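Long-range contact in beta-hexosaminidase Amuc_2018 (Akkermansia muciniphila, PDB 6JEB), which hydrolyses terminal non-reducing N-acetylhexosamine units, releasing GlcNAc and GalNAc from glycans as a family 20 glycoside hydrolase: residues Q195-K209 against M212-C226. Numbering follows the deposited sequence.
Sequences QALHAAYPEFFCFPK and MNVRTTAGNSKELVC. With ZN (zinc ion), chain B.
Gln195 reaches out from its helix with CG anti to the backbone N (chi1 -173°), and both ends of its amide are used by the loop 212-226. Gln195 NE2 gives a nearly straight bond to Asn213 O (2.9 Å), which lies in the amide plane, while its OE1 takes NH1 of Arg215 at 2.9 Å. NH1 comes to OE1 in the plane of both groups, which are turned 81° against each other; the far edge of the guanidinium, NE and NH2 together, grips Ala218 O. A lysine in place of Arg215, with one amine for three nitrogens, would probably leave either Gln195 OE1 or Ala218 O without its donor and the loop at 217-219 freer to shift. A water also links Gln195 OE1 to Ser221 OG.

One turn on, in the Met212 conformer described, the His198 ring carries the methyl squarely over one face, Met212 CE 4.0 Å from the ring centroid; bends at chi2 and chi3 bring it back there. In the ring plane, NE2 accepts from Lys209 N. Glu223 turns its carboxylate nearly perpendicular to the ring, and its OE2 forms a salt bridge with Lys209 NZ (2.7 Å), which also donates to Phe207 O. Further along, Val225 CG1 sits over a face of the Phe205 ring, and Cys226 N bonds Phe204 O (2.9 Å). Just beyond, Cys206 SG and Cys226 SG bind the same zinc, each at 2.3 Å.

Cys267 and Cys270 complete the four-cysteine site. Helix 230-246 packs on Leu197, Phe204 and Val225, helix 143-148 on Leu197 and Ala199, and helix 262-266 on Cys206 and Leu224. The unit lies in the long connection between strand 183-187 of the TIM barrel and helix 230-246.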
loop_
_atom_site.group_PDB
_atom_site.type_symbol
_atom_site.label_atom_id
_atom_site.label_comp_id
_atom_site.label_asym_id
_atom_site.label_seq_id
_atom_site.Cartn_x
_atom_site.Cartn_y
_atom_site.Cartn_z
ATOM N N GLN A 195 2.592 -17.838 10.846
ATOM C CA GLN A 195 1.959 -19.119 11.165
ATOM C C GLN A 195 1.809 -19.997 9.926
ATOM O O GLN A 195 1.937 -21.224 10.018
ATOM C CB GLN A 195 0.620 -18.939 11.876
ATOM C CG GLN A 195 0.050 -20.276 12.361
ATOM C CD GLN A 195 -1.071 -20.110 13.355
ATOM O OE1 GLN A 195 -1.096 -19.137 14.116
ATOM N NE2 GLN A 195 -2.016 -21.054 13.356
ATOM N N ALA A 196 1.546 -19.398 8.759
ATOM C CA ALA A 196 1.399 -20.208 7.552
ATOM C C ALA A 196 2.724 -20.867 7.180
ATOM O O ALA A 196 2.764 -22.062 6.846
ATOM C CB ALA A 196 0.839 -19.369 6.400
ATOM N N LEU A 197 3.823 -20.112 7.270
ATOM C CA LEU A 197 5.139 -20.688 7.026
ATOM C C LEU A 197 5.454 -21.797 8.029
ATOM O O LEU A 197 6.045 -22.822 7.664
ATOM C CB LEU A 197 6.207 -19.587 7.063
ATOM C CG LEU A 197 7.647 -20.012 6.754
ATOM C CD1 LEU A 197 7.764 -20.617 5.358
ATOM C CD2 LEU A 197 8.611 -18.831 6.930
ATOM N N HIS A 198 5.055 -21.618 9.295
ATOM C CA HIS A 198 5.286 -22.653 10.302
ATOM C C HIS A 198 4.494 -23.916 9.987
ATOM O O HIS A 198 4.996 -25.031 10.170
ATOM C CB HIS A 198 4.953 -22.115 11.702
ATOM C CG HIS A 198 5.446 -22.979 12.826
ATOM N ND1 HIS A 198 6.084 -22.460 13.932
ATOM C CD2 HIS A 198 5.388 -24.320 13.020
ATOM C CE1 HIS A 198 6.407 -23.443 14.756
ATOM N NE2 HIS A 198 5.999 -24.583 14.224
ATOM N N ALA A 199 3.252 -23.765 9.525
ATOM C CA ALA A 199 2.462 -24.934 9.150
ATOM C C ALA A 199 3.170 -25.757 8.078
ATOM O O ALA A 199 3.154 -26.997 8.124
ATOM C CB ALA A 199 1.078 -24.495 8.669
ATOM N N ALA A 200 3.827 -25.084 7.126
ATOM C CA ALA A 200 4.514 -25.779 6.040
ATOM C C ALA A 200 5.896 -26.271 6.455
ATOM O O ALA A 200 6.272 -27.410 6.148
ATOM C CB ALA A 200 4.635 -24.856 4.829
ATOM N N TYR A 201 6.671 -25.416 7.127
ATOM C CA TYR A 201 8.084 -25.666 7.417
ATOM C C TYR A 201 8.355 -25.378 8.890
ATOM O O TYR A 201 9.026 -24.395 9.240
ATOM C CB TYR A 201 8.990 -24.835 6.500
ATOM C CG TYR A 201 8.899 -25.286 5.060
ATOM C CD1 TYR A 201 9.487 -26.479 4.655
ATOM C CD2 TYR A 201 8.196 -24.544 4.109
ATOM C CE1 TYR A 201 9.387 -26.928 3.352
ATOM C CE2 TYR A 201 8.092 -24.987 2.795
ATOM C CZ TYR A 201 8.699 -26.178 2.424
ATOM O OH TYR A 201 8.593 -26.631 1.131
ATOM N N PRO A 202 7.846 -26.227 9.786
ATOM C CA PRO A 202 8.084 -26.003 11.221
ATOM C C PRO A 202 9.557 -25.979 11.571
ATOM O O PRO A 202 9.950 -25.327 12.551
ATOM C CB PRO A 202 7.360 -27.183 11.883
ATOM C CG PRO A 202 7.309 -28.241 10.807
ATOM C CD PRO A 202 7.098 -27.473 9.535
ATOM N N GLU A 203 10.389 -26.658 10.775
ATOM C CA GLU A 203 11.825 -26.697 11.018
ATOM C C GLU A 203 12.493 -25.329 10.906
ATOM O O GLU A 203 13.657 -25.204 11.301
ATOM C CB GLU A 203 12.497 -27.692 10.062
ATOM C CG GLU A 203 12.348 -27.353 8.568
ATOM C CD GLU A 203 11.225 -28.117 7.883
ATOM O OE1 GLU A 203 10.152 -28.283 8.499
ATOM O OE2 GLU A 203 11.416 -28.564 6.726
ATOM N N PHE A 204 11.806 -24.308 10.384
ATOM C CA PHE A 204 12.386 -22.969 10.318
ATOM C C PHE A 204 12.265 -22.203 11.632
ATOM O O PHE A 204 12.752 -21.070 11.710
ATOM C CB PHE A 204 11.709 -22.121 9.229
ATOM C CG PHE A 204 11.912 -22.616 7.817
ATOM C CD1 PHE A 204 12.791 -23.651 7.514
ATOM C CD2 PHE A 204 11.214 -22.010 6.774
ATOM C CE1 PHE A 204 12.958 -24.084 6.179
ATOM C CE2 PHE A 204 11.368 -22.428 5.448
ATOM C CZ PHE A 204 12.240 -23.469 5.149
ATOM N N PHE A 205 11.645 -22.782 12.658
ATOM C CA PHE A 205 11.244 -22.049 13.850
ATOM C C PHE A 205 11.958 -22.581 15.087
ATOM O O PHE A 205 12.402 -23.732 15.127
ATOM C CB PHE A 205 9.718 -22.096 14.013
ATOM C CG PHE A 205 9.002 -21.361 12.918
ATOM C CD1 PHE A 205 8.864 -21.933 11.657
ATOM C CD2 PHE A 205 8.538 -20.074 13.124
ATOM C CE1 PHE A 205 8.254 -21.228 10.621
ATOM C CE2 PHE A 205 7.916 -19.366 12.105
ATOM C CZ PHE A 205 7.768 -19.941 10.849
ATOM N N CYS A 206 12.059 -21.717 16.105
ATOM C CA CYS A 206 12.756 -22.086 17.336
ATOM C C CYS A 206 12.120 -23.302 17.997
ATOM O O CYS A 206 12.823 -24.162 18.548
ATOM C CB CYS A 206 12.740 -20.913 18.318
ATOM S SG CYS A 206 13.454 -19.374 17.692
ATOM N N PHE A 207 10.790 -23.378 17.974
ATOM C CA PHE A 207 10.034 -24.443 18.629
ATOM C C PHE A 207 9.130 -25.080 17.581
ATOM O O PHE A 207 7.939 -24.751 17.480
ATOM C CB PHE A 207 9.270 -23.911 19.844
ATOM C CG PHE A 207 10.172 -23.411 20.939
ATOM C CD1 PHE A 207 10.687 -24.292 21.884
ATOM C CD2 PHE A 207 10.536 -22.073 21.009
ATOM C CE1 PHE A 207 11.536 -23.852 22.882
ATOM C CE2 PHE A 207 11.383 -21.617 22.013
ATOM C CZ PHE A 207 11.880 -22.512 22.952
ATOM N N PRO A 208 9.668 -26.001 16.785
ATOM C CA PRO A 208 8.875 -26.597 15.702
ATOM C C PRO A 208 7.670 -27.356 16.239
ATOM O O PRO A 208 7.770 -28.149 17.185
ATOM C CB PRO A 208 9.872 -27.532 15.003
ATOM C CG PRO A 208 11.215 -26.981 15.358
ATOM C CD PRO A 208 11.066 -26.462 16.765
ATOM N N LYS A 209 6.521 -27.102 15.620
ATOM C CA LYS A 209 5.255 -27.724 15.991
ATOM C C LYS A 209 4.688 -28.347 14.723
ATOM O O LYS A 209 3.992 -27.681 13.945
ATOM C CB LYS A 209 4.309 -26.699 16.609
ATOM C CG LYS A 209 4.848 -26.086 17.906
ATOM C CD LYS A 209 4.060 -24.833 18.297
ATOM C CE LYS A 209 4.706 -24.093 19.446
ATOM N NZ LYS A 209 5.981 -23.469 19.026
ATOM N N MET A 212 1.046 -27.758 13.688
ATOM C CA MET A 212 0.562 -26.408 13.428
ATOM C C MET A 212 -0.194 -26.360 12.111
ATOM O O MET A 212 0.254 -26.919 11.107
ATOM C CB MET A 212 1.758 -25.463 13.318
ATOM C CG MET A 212 1.378 -24.027 13.032
ATOM S SD MET A 212 0.782 -23.214 14.518
ATOM C CE MET A 212 2.296 -23.138 15.477
ATOM N N ASN A 213 -1.335 -25.681 12.115
ATOM C CA ASN A 213 -2.110 -25.440 10.908
ATOM C C ASN A 213 -2.037 -23.966 10.547
ATOM O O ASN A 213 -1.709 -23.117 11.377
ATOM C CB ASN A 213 -3.573 -25.846 11.106
ATOM C CG ASN A 213 -3.725 -27.314 11.393
ATOM O OD1 ASN A 213 -3.088 -28.149 10.755
ATOM N ND2 ASN A 213 -4.557 -27.642 12.370
ATOM N N VAL A 214 -2.344 -23.670 9.285
ATOM C CA VAL A 214 -2.471 -22.279 8.875
ATOM C C VAL A 214 -3.575 -21.629 9.705
ATOM O O VAL A 214 -4.615 -22.241 9.986
ATOM C CB VAL A 214 -2.744 -22.204 7.363
ATOM C CG1 VAL A 214 -2.953 -20.750 6.916
ATOM C CG2 VAL A 214 -1.600 -22.851 6.580
ATOM N N ARG A 215 -3.342 -20.393 10.134
ATOM C CA ARG A 215 -4.242 -19.756 11.086
ATOM C C ARG A 215 -5.582 -19.442 10.431
ATOM O O ARG A 215 -5.642 -19.028 9.267
ATOM C CB ARG A 215 -3.610 -18.473 11.626
ATOM C CG ARG A 215 -4.156 -18.056 12.984
ATOM C CD ARG A 215 -3.483 -16.784 13.468
ATOM N NE ARG A 215 -4.006 -16.321 14.749
ATOM C CZ ARG A 215 -3.473 -16.615 15.932
ATOM N NH1 ARG A 215 -2.401 -17.401 16.011
ATOM N NH2 ARG A 215 -4.018 -16.125 17.045
ATOM N N THR A 216 -6.666 -19.639 11.191
ATOM C CA THR A 216 -8.012 -19.378 10.698
ATOM C C THR A 216 -8.687 -18.240 11.438
ATOM O O THR A 216 -9.854 -17.939 11.160
ATOM C CB THR A 216 -8.883 -20.637 10.798
ATOM O OG1 THR A 216 -9.066 -20.974 12.180
ATOM C CG2 THR A 216 -8.237 -21.800 10.056
ATOM N N THR A 217 -7.986 -17.607 12.372
ATOM C CA THR A 217 -8.513 -16.516 13.171
ATOM C C THR A 217 -7.513 -15.371 13.130
ATOM O O THR A 217 -6.404 -15.506 12.609
ATOM C CB THR A 217 -8.727 -16.967 14.620
ATOM O OG1 THR A 217 -7.485 -17.458 15.153
ATOM C CG2 THR A 217 -9.776 -18.069 14.683
ATOM N N ALA A 218 -7.923 -14.228 13.669
ATOM C CA ALA A 218 -7.015 -13.104 13.828
ATOM C C ALA A 218 -6.208 -13.291 15.109
ATOM O O ALA A 218 -6.048 -14.415 15.592
ATOM C CB ALA A 218 -7.795 -11.786 13.840
ATOM N N GLY A 219 -5.679 -12.216 15.664
ATOM C CA GLY A 219 -4.838 -12.331 16.831
ATOM C C GLY A 219 -3.378 -12.523 16.471
ATOM O O GLY A 219 -3.000 -12.749 15.317
ATOM N N ASN A 220 -2.543 -12.455 17.499
ATOM C CA ASN A 220 -1.100 -12.386 17.337
ATOM C C ASN A 220 -0.481 -13.769 17.489
ATOM O O ASN A 220 -0.847 -14.533 18.390
ATOM C CB ASN A 220 -0.511 -11.425 18.382
ATOM C CG ASN A 220 1.014 -11.338 18.330
ATOM O OD1 ASN A 220 1.707 -11.862 19.208
ATOM N ND2 ASN A 220 1.540 -10.662 17.312
ATOM N N SER A 221 0.447 -14.087 16.594
ATOM C CA SER A 221 1.257 -15.291 16.689
ATOM C C SER A 221 2.632 -14.934 17.242
ATOM O O SER A 221 3.220 -13.918 16.857
ATOM C CB SER A 221 1.423 -15.916 15.305
ATOM O OG SER A 221 2.400 -16.945 15.341
ATOM N N LYS A 222 3.136 -15.765 18.155
ATOM C CA LYS A 222 4.471 -15.587 18.715
ATOM C C LYS A 222 5.546 -16.332 17.936
ATOM O O LYS A 222 6.718 -16.286 18.330
ATOM C CB LYS A 222 4.505 -16.051 20.179
ATOM C CG LYS A 222 3.547 -15.316 21.102
ATOM C CD LYS A 222 3.591 -15.900 22.511
ATOM C CE LYS A 222 2.673 -15.137 23.456
ATOM N NZ LYS A 222 2.678 -15.711 24.835
ATOM N N GLU A 223 5.187 -17.011 16.846
ATOM C CA GLU A 223 6.120 -17.878 16.126
ATOM C C GLU A 223 7.064 -17.044 15.265
ATOM O O GLU A 223 6.654 -16.482 14.244
ATOM C CB GLU A 223 5.339 -18.867 15.266
ATOM C CG GLU A 223 4.507 -19.847 16.064
ATOM C CD GLU A 223 5.361 -20.777 16.903
ATOM O OE1 GLU A 223 6.533 -21.009 16.532
ATOM O OE2 GLU A 223 4.863 -21.281 17.931
ATOM N N LEU A 224 8.336 -16.983 15.648
ATOM C CA LEU A 224 9.350 -16.289 14.868
ATOM C C LEU A 224 10.282 -17.308 14.222
ATOM O O LEU A 224 10.658 -18.305 14.851
ATOM C CB LEU A 224 10.186 -15.353 15.755
ATOM C CG LEU A 224 9.443 -14.331 16.623
ATOM C CD1 LEU A 224 10.420 -13.338 17.226
ATOM C CD2 LEU A 224 8.373 -13.591 15.830
ATOM N N VAL A 225 10.670 -17.054 12.967
ATOM C CA VAL A 225 11.722 -17.874 12.374
ATOM C C VAL A 225 12.979 -17.778 13.242
ATOM O O VAL A 225 13.250 -16.750 13.881
ATOM C CB VAL A 225 12.021 -17.502 10.912
ATOM C CG1 VAL A 225 10.857 -17.900 10.007
ATOM C CG2 VAL A 225 12.349 -16.002 10.784
ATOM N N CYS A 226 13.740 -18.871 13.292
ATOM C CA CYS A 226 14.926 -18.924 14.135
ATOM C C CYS A 226 16.140 -18.485 13.326
ATOM O O CYS A 226 16.521 -19.184 12.377
ATOM C CB CYS A 226 15.135 -20.331 14.670
ATOM S SG CYS A 226 16.599 -20.425 15.744
HETATM ZN ZN ZN B . 15.774 -19.691 17.809
HETATM O O HOH W 1 1.171 -19.179 15.675
HETATM O O HOH W 2 9.030 -21.187 17.436
#